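Local coordinates for protein cytochrome C3, A dimeric class III c-type cytochrome (Desulfovibrio gigas, PDB 1GYO) that probably transfers electrons through its covalently bound, bis-histidine hemes c, as a disulfide-linked dimer of class III tetraheme cytochrome subunits, at residues Ile9-Gly14 and Ile57-Arg62; Lys51-His56 and Arg66-Ala71; Thr94-Ile97 and Gly102-Glu105. All blocks are in the same frame, centred on the assembly; numbering follows the deposited sequence.

Contact 1: residues Ile9-Gly14 and Ile57-Arg62; sequences ITAPEG and IDRDDR. With HEC (heme c), chain F.
P12 leans obliquely against the aliphatic part of R59, with P12 CD 3.7 Å from R59 CD, while A11 CB rests over one face of the guanidinium, near its rim and 3.7 Å from R59 NH1. The arginine chain bends at chi3 (82°), and this kink turns the edge of the flat group to a heme propionate whose carboxylate carbon lies in the guanidinium plane. R59 NE reaches heme O2A at 2.9 Å in a nearly straight bond (175°); R59 NH2 reaches O1A at 2.8 Å, more bent (149°). The propionate is thus gripped by two N-H groups, and R59 NH1 is held in turn by the carbonyl O of D16. This is a class III cytochrome c, in which a short, largely irregular chain wraps four hemes. Here both segments are loop for most of their length. P12 CG also lies 3.9 Å from I57 O, and an Asx turn shapes the chain, D60 N giving a 3.0 Å bond to D58 OD1. On the same heme, I9 CG2 packs 3.7 Å from CBD of the other propionate arm, and the R62 guanidinium presents a face to the CMA methyl, 3.5 Å from R62 NH2.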
loop_
_atom_site.group_PDB
_atom_site.type_symbol
_atom_site.label_atom_id
_atom_site.label_comp_id
_atom_site.label_asym_id
_atom_site.label_seq_id
_atom_site.Cartn_x
_atom_site.Cartn_y
_atom_site.Cartn_z
ATOM N N ILE A 9 5.820 8.684 -16.014
ATOM C CA ILE A 9 5.751 9.937 -15.350
ATOM C C ILE A 9 6.147 11.022 -16.375
ATOM O O ILE A 9 7.178 10.883 -17.015
ATOM C CB ILE A 9 6.651 9.983 -14.114
ATOM C CG1 ILE A 9 6.481 8.783 -13.203
ATOM C CG2 ILE A 9 6.397 11.306 -13.341
ATOM C CD1 ILE A 9 7.571 8.681 -12.126
ATOM N N THR A 10 5.323 12.041 -16.477
ATOM C CA THR A 10 5.678 13.135 -17.414
ATOM C C THR A 10 5.264 14.484 -16.822
ATOM O O THR A 10 5.006 14.572 -15.616
ATOM C CB THR A 10 5.163 12.828 -18.799
ATOM O OG1 THR A 10 5.680 13.777 -19.778
ATOM C CG2 THR A 10 3.650 12.892 -18.768
ATOM N N ALA A 11 5.227 15.499 -17.638
ATOM C CA ALA A 11 4.859 16.826 -17.203
ATOM C C ALA A 11 3.429 16.817 -16.681
ATOM O O ALA A 11 2.617 15.939 -16.999
ATOM C CB ALA A 11 5.021 17.821 -18.353
ATOM N N PRO A 12 3.063 17.828 -15.869
ATOM C CA PRO A 12 1.680 17.898 -15.371
ATOM C C PRO A 12 0.672 17.887 -16.505
ATOM O O PRO A 12 0.918 18.439 -17.581
ATOM C CB PRO A 12 1.690 19.261 -14.655
ATOM C CG PRO A 12 3.113 19.437 -14.208
ATOM C CD PRO A 12 3.908 18.931 -15.365
ATOM N N GLU A 13 -0.479 17.297 -16.217
ATOM C CA GLU A 13 -1.550 17.115 -17.180
ATOM C C GLU A 13 -1.838 18.382 -17.958
ATOM O O GLU A 13 -2.000 19.402 -17.285
ATOM C CB GLU A 13 -2.846 16.714 -16.456
ATOM C CG GLU A 13 -4.012 16.393 -17.379
ATOM C CD GLU A 13 -3.934 14.964 -17.851
ATOM O OE1 GLU A 13 -4.422 14.637 -18.949
ATOM O OE2 GLU A 13 -3.350 14.152 -17.092
ATOM N N GLY A 14 -1.842 18.321 -19.283
ATOM C CA GLY A 14 -2.192 19.474 -20.063
ATOM C C GLY A 14 -0.993 20.314 -20.441
ATOM O O GLY A 14 -1.171 21.208 -21.287
ATOM N N ILE A 57 3.098 21.118 -9.230
ATOM C CA ILE A 57 2.743 21.640 -10.512
ATOM C C ILE A 57 3.694 22.704 -11.056
ATOM O O ILE A 57 3.866 22.769 -12.261
ATOM C CB ILE A 57 1.321 22.233 -10.489
ATOM C CG1 ILE A 57 0.275 21.325 -9.940
ATOM C CG2 ILE A 57 0.907 22.675 -11.915
ATOM C CD1 ILE A 57 -1.105 21.787 -10.414
ATOM N N ASP A 58 4.249 23.531 -10.194
ATOM C CA ASP A 58 5.000 24.686 -10.657
ATOM C C ASP A 58 6.274 24.262 -11.384
ATOM O O ASP A 58 7.042 23.456 -10.846
ATOM C CB ASP A 58 5.428 25.556 -9.473
ATOM C CG ASP A 58 6.342 26.656 -9.969
ATOM O OD1 ASP A 58 5.974 27.409 -10.877
ATOM O OD2 ASP A 58 7.504 26.758 -9.550
ATOM N N ARG A 59 6.538 24.815 -12.531
ATOM C CA ARG A 59 7.750 24.575 -13.310
ATOM C C ARG A 59 8.489 25.870 -13.550
ATOM O O ARG A 59 9.417 25.896 -14.369
ATOM C CB ARG A 59 7.377 23.870 -14.623
ATOM C CG ARG A 59 6.854 22.457 -14.350
ATOM C CD ARG A 59 6.129 21.937 -15.568
ATOM N NE ARG A 59 7.040 21.394 -16.571
ATOM C CZ ARG A 59 6.727 21.134 -17.820
ATOM N NH1 ARG A 59 5.527 21.443 -18.332
ATOM N NH2 ARG A 59 7.609 20.575 -18.630
ATOM N N ASP A 60 8.165 26.935 -12.828
ATOM C CA ASP A 60 8.855 28.204 -13.049
ATOM C C ASP A 60 10.304 28.195 -12.588
ATOM O O ASP A 60 11.099 28.991 -13.095
ATOM C CB ASP A 60 8.134 29.342 -12.338
ATOM C CG ASP A 60 6.763 29.714 -12.837
ATOM O OD1 ASP A 60 6.390 29.177 -13.886
ATOM O OD2 ASP A 60 6.137 30.572 -12.168
ATOM N N ASP A 61 10.631 27.359 -11.630
ATOM C CA ASP A 61 11.999 27.170 -11.124
ATOM C C ASP A 61 12.192 25.725 -10.785
ATOM O O ASP A 61 11.295 24.914 -11.008
ATOM C CB ASP A 61 12.294 28.143 -9.959
ATOM C CG ASP A 61 11.547 27.861 -8.701
ATOM O OD1 ASP A 61 11.290 26.690 -8.333
ATOM O OD2 ASP A 61 11.136 28.851 -8.077
ATOM N N ARG A 62 13.393 25.397 -10.302
ATOM C CA ARG A 62 13.712 24.034 -9.862
ATOM C C ARG A 62 14.015 24.034 -8.370
ATOM O O ARG A 62 14.705 23.150 -7.895
ATOM C CB ARG A 62 14.916 23.490 -10.657
ATOM C CG ARG A 62 14.595 23.327 -12.132
ATOM C CD ARG A 62 15.778 22.641 -12.830
ATOM N NE ARG A 62 15.510 22.547 -14.293
ATOM C CZ ARG A 62 16.390 22.097 -15.156
ATOM N NH1 ARG A 62 17.569 21.670 -14.698
ATOM N NH2 ARG A 62 16.077 22.087 -16.422
HETATM FE FE HEC F . 15.099 14.066 -13.713
HETATM C CHA HEC F . 12.061 15.268 -14.701
HETATM C CHB HEC F . 16.611 16.695 -15.143
HETATM C CHC HEC F . 18.110 12.919 -12.631
HETATM C CHD HEC F . 13.603 11.359 -12.402
HETATM N NA HEC F . 14.460 15.633 -14.758
HETATM C C1A HEC F . 13.172 15.996 -15.087
HETATM C C2A HEC F . 13.156 17.194 -15.883
HETATM C C3A HEC F . 14.448 17.583 -16.029
HETATM C C4A HEC F . 15.254 16.622 -15.315
HETATM C CMA HEC F . 14.995 18.759 -16.794
HETATM C CAA HEC F . 11.928 17.819 -16.482
HETATM C CBA HEC F . 11.390 18.984 -15.694
HETATM C CGA HEC F . 10.188 19.651 -16.317
HETATM O O1A HEC F . 9.665 19.159 -17.325
HETATM O O2A HEC F . 9.749 20.701 -15.787
HETATM N NB HEC F . 16.998 14.686 -13.846
HETATM C C1B HEC F . 17.429 15.862 -14.416
HETATM C C2B HEC F . 18.838 16.081 -14.150
HETATM C C3B HEC F . 19.243 15.038 -13.380
HETATM C C4B HEC F . 18.111 14.151 -13.238
HETATM C CMB HEC F . 19.591 17.296 -14.609
HETATM C CAB HEC F . 20.559 14.840 -12.674
HETATM C CBB HEC F . 20.784 15.863 -11.560
HETATM N NC HEC F . 15.736 12.445 -12.747
HETATM C C1C HEC F . 17.042 12.071 -12.460
HETATM C C2C HEC F . 17.099 10.735 -11.926
HETATM C C3C HEC F . 15.815 10.303 -11.826
HETATM C C4C HEC F . 14.976 11.368 -12.341
HETATM C CMC HEC F . 18.391 10.023 -11.578
HETATM C CAC HEC F . 15.307 8.981 -11.348
HETATM C CBC HEC F . 15.945 8.455 -10.060
HETATM N ND HEC F . 13.204 13.475 -13.544
HETATM C C1D HEC F . 12.760 12.308 -12.922
HETATM C C2D HEC F . 11.325 12.241 -12.937
HETATM C C3D HEC F . 10.883 13.335 -13.613
HETATM C C4D HEC F . 12.046 14.099 -13.984
HETATM C CMD HEC F . 10.502 11.135 -12.321
HETATM C CAD HEC F . 9.456 13.711 -13.904
HETATM C CBD HEC F . 8.971 13.207 -15.253
HETATM C CGD HEC F . 9.578 13.967 -16.415
HETATM O O1D HEC F . 10.515 13.373 -17.035
HETATM O O2D HEC F . 9.179 15.095 -16.678
#

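Contact 2: residues Lys51-His56 and Arg66-Ala71; sequences KCADCH and RGFYKA. With HEC (heme c), chain D.
The imidazole of H56 carries A71 CB over one face, 3.9 Å from the ring centroid in a CH-pi contact, while its edge meets G67 O and the heme. H56 closes a CXXCH heme-attachment motif, C52-A53-D54-C55-H56, and the helix beginning near F68 supplies the methyl that covers it. A second flat group, the F68 ring, is met at its edge by H56 O and by A53 CB; a third, the R66 guanidinium, has the heme methyl CMD over one face.

With CG beside the backbone N (chi1 -70°), the histidine sends NE2 to the iron at 2.0 Å, H41 binding from elsewhere in the chain. The second ring nitrogen, ND1, donates to G67 O at 2.8 Å with an angle of 149°; the oxygen is almost in the ring plane, but the donor stands 41° above the carbonyl plane. Together with the iron bond, this second-shell bond restrains the rotation of the imidazole and would be expected to make it a stronger electron donor to iron. The two cysteines complete the attachment, C52 SG to heme CAB and C55 SG to CAC, both at 1.8 Å, and C52 O steadies the turn by accepting from C55 N and H56 N. Buried H56 O has no hydrogen-bond partner in the model and lies 3.3 Å from F68 CD1.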
loop_
_atom_site.group_PDB
_atom_site.type_symbol
_atom_site.label_atom_id
_atom_site.label_comp_id
_atom_site.label_asym_id
_atom_site.label_seq_id
_atom_site.Cartn_x
_atom_site.Cartn_y
_atom_site.Cartn_z
ATOM N N LYS A 51 -1.683 11.507 -8.281
ATOM C CA LYS A 51 -0.489 11.828 -9.055
ATOM C C LYS A 51 0.228 13.003 -8.406
ATOM O O LYS A 51 -0.385 13.937 -7.924
ATOM C CB LYS A 51 -0.870 12.206 -10.483
ATOM C CG LYS A 51 -1.412 10.977 -11.235
ATOM C CD LYS A 51 -1.518 11.303 -12.719
ATOM C CE LYS A 51 -1.963 10.121 -13.553
ATOM N NZ LYS A 51 -0.892 9.283 -14.159
ATOM N N CYS A 52 1.557 12.912 -8.418
ATOM C CA CYS A 52 2.346 13.879 -7.707
ATOM C C CYS A 52 2.060 15.290 -8.222
ATOM O O CYS A 52 1.960 16.235 -7.423
ATOM C CB CYS A 52 3.831 13.543 -7.796
ATOM S SG CYS A 52 4.255 11.829 -7.489
ATOM N N ALA A 53 1.956 15.457 -9.526
ATOM C CA ALA A 53 1.731 16.735 -10.130
ATOM C C ALA A 53 0.323 17.268 -9.923
ATOM O O ALA A 53 0.069 18.413 -10.298
ATOM C CB ALA A 53 2.012 16.727 -11.623
ATOM N N ASP A 54 -0.554 16.546 -9.211
ATOM C CA ASP A 54 -1.776 17.190 -8.749
ATOM C C ASP A 54 -1.417 18.358 -7.846
ATOM O O ASP A 54 -2.181 19.331 -7.736
ATOM C CB ASP A 54 -2.661 16.235 -7.976
ATOM C CG ASP A 54 -3.390 15.211 -8.767
ATOM O OD1 ASP A 54 -3.255 15.131 -10.032
ATOM O OD2 ASP A 54 -4.131 14.462 -8.054
ATOM N N CYS A 55 -0.268 18.245 -7.178
ATOM C CA CYS A 55 0.220 19.239 -6.234
ATOM C C CYS A 55 1.534 19.857 -6.660
ATOM O O CYS A 55 1.718 21.081 -6.596
ATOM C CB CYS A 55 0.424 18.668 -4.828
ATOM S SG CYS A 55 -1.141 17.979 -4.206
ATOM N N HIS A 56 2.433 19.032 -7.147
ATOM C CA HIS A 56 3.770 19.463 -7.625
ATOM C C HIS A 56 3.671 19.929 -9.060
ATOM O O HIS A 56 4.093 19.256 -10.001
ATOM C CB HIS A 56 4.736 18.289 -7.468
ATOM C CG HIS A 56 5.051 17.968 -6.044
ATOM N ND1 HIS A 56 6.042 18.622 -5.350
ATOM C CD2 HIS A 56 4.517 17.099 -5.166
ATOM C CE1 HIS A 56 6.112 18.148 -4.108
ATOM N NE2 HIS A 56 5.170 17.208 -3.957
ATOM N N ARG A 66 7.444 22.680 -3.201
ATOM C CA ARG A 66 6.117 22.188 -3.592
ATOM C C ARG A 66 5.968 22.102 -5.104
ATOM O O ARG A 66 4.892 21.764 -5.594
ATOM C CB ARG A 66 5.029 23.095 -3.007
ATOM C CG ARG A 66 4.917 23.015 -1.506
ATOM C CD ARG A 66 3.795 23.851 -0.970
ATOM N NE ARG A 66 3.780 23.874 0.470
ATOM C CZ ARG A 66 2.712 24.246 1.166
ATOM N NH1 ARG A 66 2.738 24.251 2.500
ATOM N NH2 ARG A 66 1.660 24.582 0.452
ATOM N N GLY A 67 7.053 22.380 -5.842
ATOM C CA GLY A 67 6.987 22.387 -7.294
ATOM C C GLY A 67 7.361 21.055 -7.925
ATOM O O GLY A 67 7.616 20.077 -7.224
ATOM N N PHE A 68 7.333 21.034 -9.238
ATOM C CA PHE A 68 7.499 19.801 -9.999
ATOM C C PHE A 68 8.901 19.236 -9.869
ATOM O O PHE A 68 9.069 18.053 -9.527
ATOM C CB PHE A 68 7.149 20.088 -11.467
ATOM C CG PHE A 68 7.156 18.881 -12.355
ATOM C CD1 PHE A 68 6.134 17.962 -12.299
ATOM C CD2 PHE A 68 8.187 18.686 -13.264
ATOM C CE1 PHE A 68 6.108 16.881 -13.154
ATOM C CE2 PHE A 68 8.164 17.594 -14.134
ATOM C CZ PHE A 68 7.114 16.695 -14.091
ATOM N N TYR A 69 9.931 20.030 -10.142
ATOM C CA TYR A 69 11.292 19.475 -10.166
ATOM C C TYR A 69 11.703 18.851 -8.837
ATOM O O TYR A 69 12.340 17.785 -8.804
ATOM C CB TYR A 69 12.300 20.530 -10.574
ATOM C CG TYR A 69 13.661 19.990 -10.954
ATOM C CD1 TYR A 69 13.891 19.537 -12.253
ATOM C CD2 TYR A 69 14.732 19.944 -10.076
ATOM C CE1 TYR A 69 15.113 19.062 -12.630
ATOM C CE2 TYR A 69 15.967 19.484 -10.427
ATOM C CZ TYR A 69 16.157 19.028 -11.719
ATOM O OH TYR A 69 17.393 18.563 -12.133
ATOM N N LYS A 70 11.364 19.508 -7.734
ATOM C CA LYS A 70 11.774 19.023 -6.428
ATOM C C LYS A 70 11.108 17.720 -6.034
ATOM O O LYS A 70 11.644 16.986 -5.204
ATOM C CB LYS A 70 11.542 20.093 -5.353
ATOM C CG LYS A 70 12.632 21.175 -5.314
ATOM C CD LYS A 70 13.942 20.672 -4.760
ATOM C CE LYS A 70 15.020 21.733 -4.647
ATOM N NZ LYS A 70 14.820 22.730 -3.568
ATOM N N ALA A 71 9.949 17.357 -6.635
ATOM C CA ALA A 71 9.317 16.070 -6.310
ATOM C C ALA A 71 10.257 14.908 -6.639
ATOM O O ALA A 71 10.220 13.876 -5.972
ATOM C CB ALA A 71 8.025 15.897 -7.064
HETATM FE FE HEC D . 4.901 16.082 -2.339
HETATM C CHA HEC D . 6.972 17.980 -0.463
HETATM C CHB HEC D . 7.549 14.369 -3.536
HETATM C CHC HEC D . 2.811 13.957 -3.967
HETATM C CHD HEC D . 2.289 18.013 -1.500
HETATM N NA HEC D . 6.859 16.151 -2.049
HETATM C C1A HEC D . 7.563 16.994 -1.217
HETATM C C2A HEC D . 8.975 16.720 -1.285
HETATM C C3A HEC D . 9.148 15.721 -2.179
HETATM C C4A HEC D . 7.830 15.348 -2.634
HETATM C CMA HEC D . 10.429 15.103 -2.663
HETATM C CAA HEC D . 10.050 17.461 -0.516
HETATM C CBA HEC D . 10.660 18.542 -1.405
HETATM C CGA HEC D . 11.743 19.340 -0.726
HETATM O O1A HEC D . 12.759 19.647 -1.388
HETATM O O2A HEC D . 11.553 19.737 0.445
HETATM N NB HEC D . 5.130 14.456 -3.500
HETATM C C1B HEC D . 6.312 13.900 -3.927
HETATM C C2B HEC D . 6.086 12.761 -4.788
HETATM C C3B HEC D . 4.738 12.632 -4.903
HETATM C C4B HEC D . 4.149 13.678 -4.095
HETATM C CMB HEC D . 7.172 11.952 -5.424
HETATM C CAB HEC D . 3.962 11.631 -5.702
HETATM C CBB HEC D . 4.327 10.174 -5.355
HETATM N NC HEC D . 2.939 15.991 -2.655
HETATM C C1C HEC D . 2.227 15.038 -3.356
HETATM C C2C HEC D . 0.815 15.351 -3.378
HETATM C C3C HEC D . 0.672 16.539 -2.742
HETATM C C4C HEC D . 1.982 16.916 -2.258
HETATM C CMC HEC D . -0.234 14.506 -4.063
HETATM C CAC HEC D . -0.573 17.359 -2.572
HETATM C CBC HEC D . -1.747 16.650 -1.913
HETATM N ND HEC D . 4.691 17.708 -1.239
HETATM C C1D HEC D . 3.511 18.368 -0.964
HETATM C C2D HEC D . 3.738 19.450 -0.031
HETATM C C3D HEC D . 5.069 19.432 0.268
HETATM C C4D HEC D . 5.647 18.352 -0.480
HETATM C CMD HEC D . 2.658 20.359 0.481
HETATM C CAD HEC D . 5.821 20.300 1.236
HETATM C CBD HEC D . 6.029 19.639 2.579
HETATM C CGD HEC D . 4.714 19.391 3.319
HETATM O O1D HEC D . 4.407 18.225 3.564
HETATM O O2D HEC D . 4.032 20.387 3.615
#

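Contact 3: residues Thr94-Ile97 and Gly102-Glu105; sequences TGPI and GCHE. With HEC (heme c), chain F.
P96 and C103 meet where a proline ring packs against a thioether, and the cysteine is the side chain to follow. It is the second cysteine of a CXXXCH motif running from C99 to H104, one residue longer between its cysteines than the common CXXCH form of heme attachment. C103 CB, the first atom out, lies 2.9 Å from heme CAC, a nearness set by the thioether bond itself. The first torsion (-54°) then places SG beside the backbone N, where it bonds covalently to heme CAC at 1.9 Å. At this tip the sulfur also has a protein neighbour: P96 CG lies 4.0 Å from C103 SG, the one side-chain contact between the two segments.

The same proline carbon also lies beside the backbone, P96 CG standing 4.0 Å from G102 CA. G102 has positive phi, and its bare CA lets the two loops come close. Next to C103, H104 carries NE2 to the iron at 2.0 Å, with H73 as the second axial ligand and F21 packed edge-to-face with the H104 ring.

The segment T94-I97 serves two hemes. P96 O lies 3.5 Å from CBC of the heme bound by C103, and it also accepts a hydrogen bond from H84 ND1, which makes P96 a second-shell residue for the different iron that H84 ligates. I97 O accepts from R81 NE, tying the loop to the helix 80-89.

Beyond the histidine the chain curls back: E105, extended through its first two torsions, returns its carboxylate to the start of the segment, where G102 N gives a hydrogen bond of 2.8 Å (160°) to the anti lone pair of E105 OE1.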
loop_
_atom_site.group_PDB
_atom_site.type_symbol
_atom_site.label_atom_id
_atom_site.label_comp_id
_atom_site.label_asym_id
_atom_site.label_seq_id
_atom_site.Cartn_x
_atom_site.Cartn_y
_atom_site.Cartn_z
ATOM N N THR A 94 20.133 0.169 -4.483
ATOM C CA THR A 94 19.173 1.255 -4.775
ATOM C C THR A 94 19.186 1.566 -6.250
ATOM O O THR A 94 19.819 0.876 -7.063
ATOM C CB THR A 94 19.544 2.444 -3.892
ATOM O OG1 THR A 94 18.434 3.377 -3.891
ATOM C CG2 THR A 94 20.788 3.182 -4.316
ATOM N N GLY A 95 18.471 2.634 -6.589
ATOM C CA GLY A 95 18.311 3.073 -7.956
ATOM C C GLY A 95 19.362 4.056 -8.429
ATOM O O GLY A 95 20.289 4.404 -7.713
ATOM N N PRO A 96 19.209 4.484 -9.675
ATOM C CA PRO A 96 20.204 5.346 -10.318
ATOM C C PRO A 96 20.187 6.778 -9.858
ATOM O O PRO A 96 19.185 7.344 -9.414
ATOM C CB PRO A 96 19.835 5.277 -11.813
ATOM C CG PRO A 96 18.373 4.936 -11.825
ATOM C CD PRO A 96 18.148 4.069 -10.627
ATOM N N ILE A 97 21.361 7.383 -10.046
ATOM C CA ILE A 97 21.613 8.751 -9.608
ATOM C C ILE A 97 22.063 9.654 -10.735
ATOM O O ILE A 97 21.717 10.843 -10.716
ATOM C CB ILE A 97 22.636 8.716 -8.457
ATOM C CG1 ILE A 97 22.035 7.967 -7.237
ATOM C CG2 ILE A 97 23.139 10.083 -8.094
ATOM C CD1 ILE A 97 23.094 7.483 -6.249
ATOM N N GLY A 102 19.340 5.459 -16.283
ATOM C CA GLY A 102 18.112 4.815 -15.834
ATOM C C GLY A 102 16.888 5.673 -16.089
ATOM O O GLY A 102 16.112 5.419 -17.026
ATOM N N CYS A 103 16.644 6.689 -15.274
ATOM C CA CYS A 103 15.419 7.452 -15.347
ATOM C C CYS A 103 15.256 8.151 -16.700
ATOM O O CYS A 103 14.243 8.008 -17.355
ATOM C CB CYS A 103 15.326 8.471 -14.181
ATOM S SG CYS A 103 15.531 7.627 -12.609
ATOM N N HIS A 104 16.316 8.908 -17.077
ATOM C CA HIS A 104 16.316 9.619 -18.335
ATOM C C HIS A 104 17.152 8.891 -19.366
ATOM O O HIS A 104 17.941 9.422 -20.045
ATOM C CB HIS A 104 16.837 11.075 -18.138
ATOM C CG HIS A 104 16.026 11.846 -17.134
ATOM N ND1 HIS A 104 14.721 12.228 -17.370
ATOM C CD2 HIS A 104 16.328 12.392 -15.921
ATOM C CE1 HIS A 104 14.309 12.941 -16.311
ATOM N NE2 HIS A 104 15.238 13.043 -15.412
ATOM N N GLU A 105 16.942 7.565 -19.456
ATOM C CA GLU A 105 17.550 6.684 -20.410
ATOM C C GLU A 105 16.567 5.731 -21.064
ATOM O O GLU A 105 15.522 5.389 -20.488
ATOM C CB GLU A 105 18.530 5.781 -19.649
ATOM C CG GLU A 105 19.365 4.840 -20.482
ATOM C CD GLU A 105 20.366 4.009 -19.696
ATOM O OE1 GLU A 105 20.496 4.142 -18.463
ATOM O OE2 GLU A 105 21.089 3.174 -20.303
HETATM FE FE HEC F . 15.099 14.066 -13.713
HETATM C CHA HEC F . 12.061 15.268 -14.701
HETATM C CHB HEC F . 16.611 16.695 -15.143
HETATM C CHC HEC F . 18.110 12.919 -12.631
HETATM C CHD HEC F . 13.603 11.359 -12.402
HETATM N NA HEC F . 14.460 15.633 -14.758
HETATM C C1A HEC F . 13.172 15.996 -15.087
HETATM C C2A HEC F . 13.156 17.194 -15.883
HETATM C C3A HEC F . 14.448 17.583 -16.029
HETATM C C4A HEC F . 15.254 16.622 -15.315
HETATM C CMA HEC F . 14.995 18.759 -16.794
HETATM C CAA HEC F . 11.928 17.819 -16.482
HETATM C CBA HEC F . 11.390 18.984 -15.694
HETATM C CGA HEC F . 10.188 19.651 -16.317
HETATM O O1A HEC F . 9.665 19.159 -17.325
HETATM O O2A HEC F . 9.749 20.701 -15.787
HETATM N NB HEC F . 16.998 14.686 -13.846
HETATM C C1B HEC F . 17.429 15.862 -14.416
HETATM C C2B HEC F . 18.838 16.081 -14.150
HETATM C C3B HEC F . 19.243 15.038 -13.380
HETATM C C4B HEC F . 18.111 14.151 -13.238
HETATM C CMB HEC F . 19.591 17.296 -14.609
HETATM C CAB HEC F . 20.559 14.840 -12.674
HETATM C CBB HEC F . 20.784 15.863 -11.560
HETATM N NC HEC F . 15.736 12.445 -12.747
HETATM C C1C HEC F . 17.042 12.071 -12.460
HETATM C C2C HEC F . 17.099 10.735 -11.926
HETATM C C3C HEC F . 15.815 10.303 -11.826
HETATM C C4C HEC F . 14.976 11.368 -12.341
HETATM C CMC HEC F . 18.391 10.023 -11.578
HETATM C CAC HEC F . 15.307 8.981 -11.348
HETATM C CBC HEC F . 15.945 8.455 -10.060
HETATM N ND HEC F . 13.204 13.475 -13.544
HETATM C C1D HEC F . 12.760 12.308 -12.922
HETATM C C2D HEC F . 11.325 12.241 -12.937
HETATM C C3D HEC F . 10.883 13.335 -13.613
HETATM C C4D HEC F . 12.046 14.099 -13.984
HETATM C CMD HEC F . 10.502 11.135 -12.321
HETATM C CAD HEC F . 9.456 13.711 -13.904
HETATM C CBD HEC F . 8.971 13.207 -15.253
HETATM C CGD HEC F . 9.578 13.967 -16.415
HETATM O O1D HEC F . 10.515 13.373 -17.035
HETATM O O2D HEC F . 9.179 15.095 -16.678
#

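All three contacts are partly buried and sit at hemes; 1 and 3 join loops, whereas 2 sets a loop against the start of the helix 68-72. Contact 2 is the most buried (four of seven touching residues) and works through iron ligation, thioethers and one second-shell bond; contacts 1 and 3, with one buried of four and of three, lie nearer the surface. The segments of contacts 1 and 2 alternate along the chain and join at D58 O and F68 N, 2.9 Å apart and probably hydrogen-bonded. Contact 3 touches neither, yet shares a heme with contact 1. Contact 1 secures a propionate through the single guanidinium of R59, whereas contact 3 holds the opposite pyrrole covalently and the iron axially.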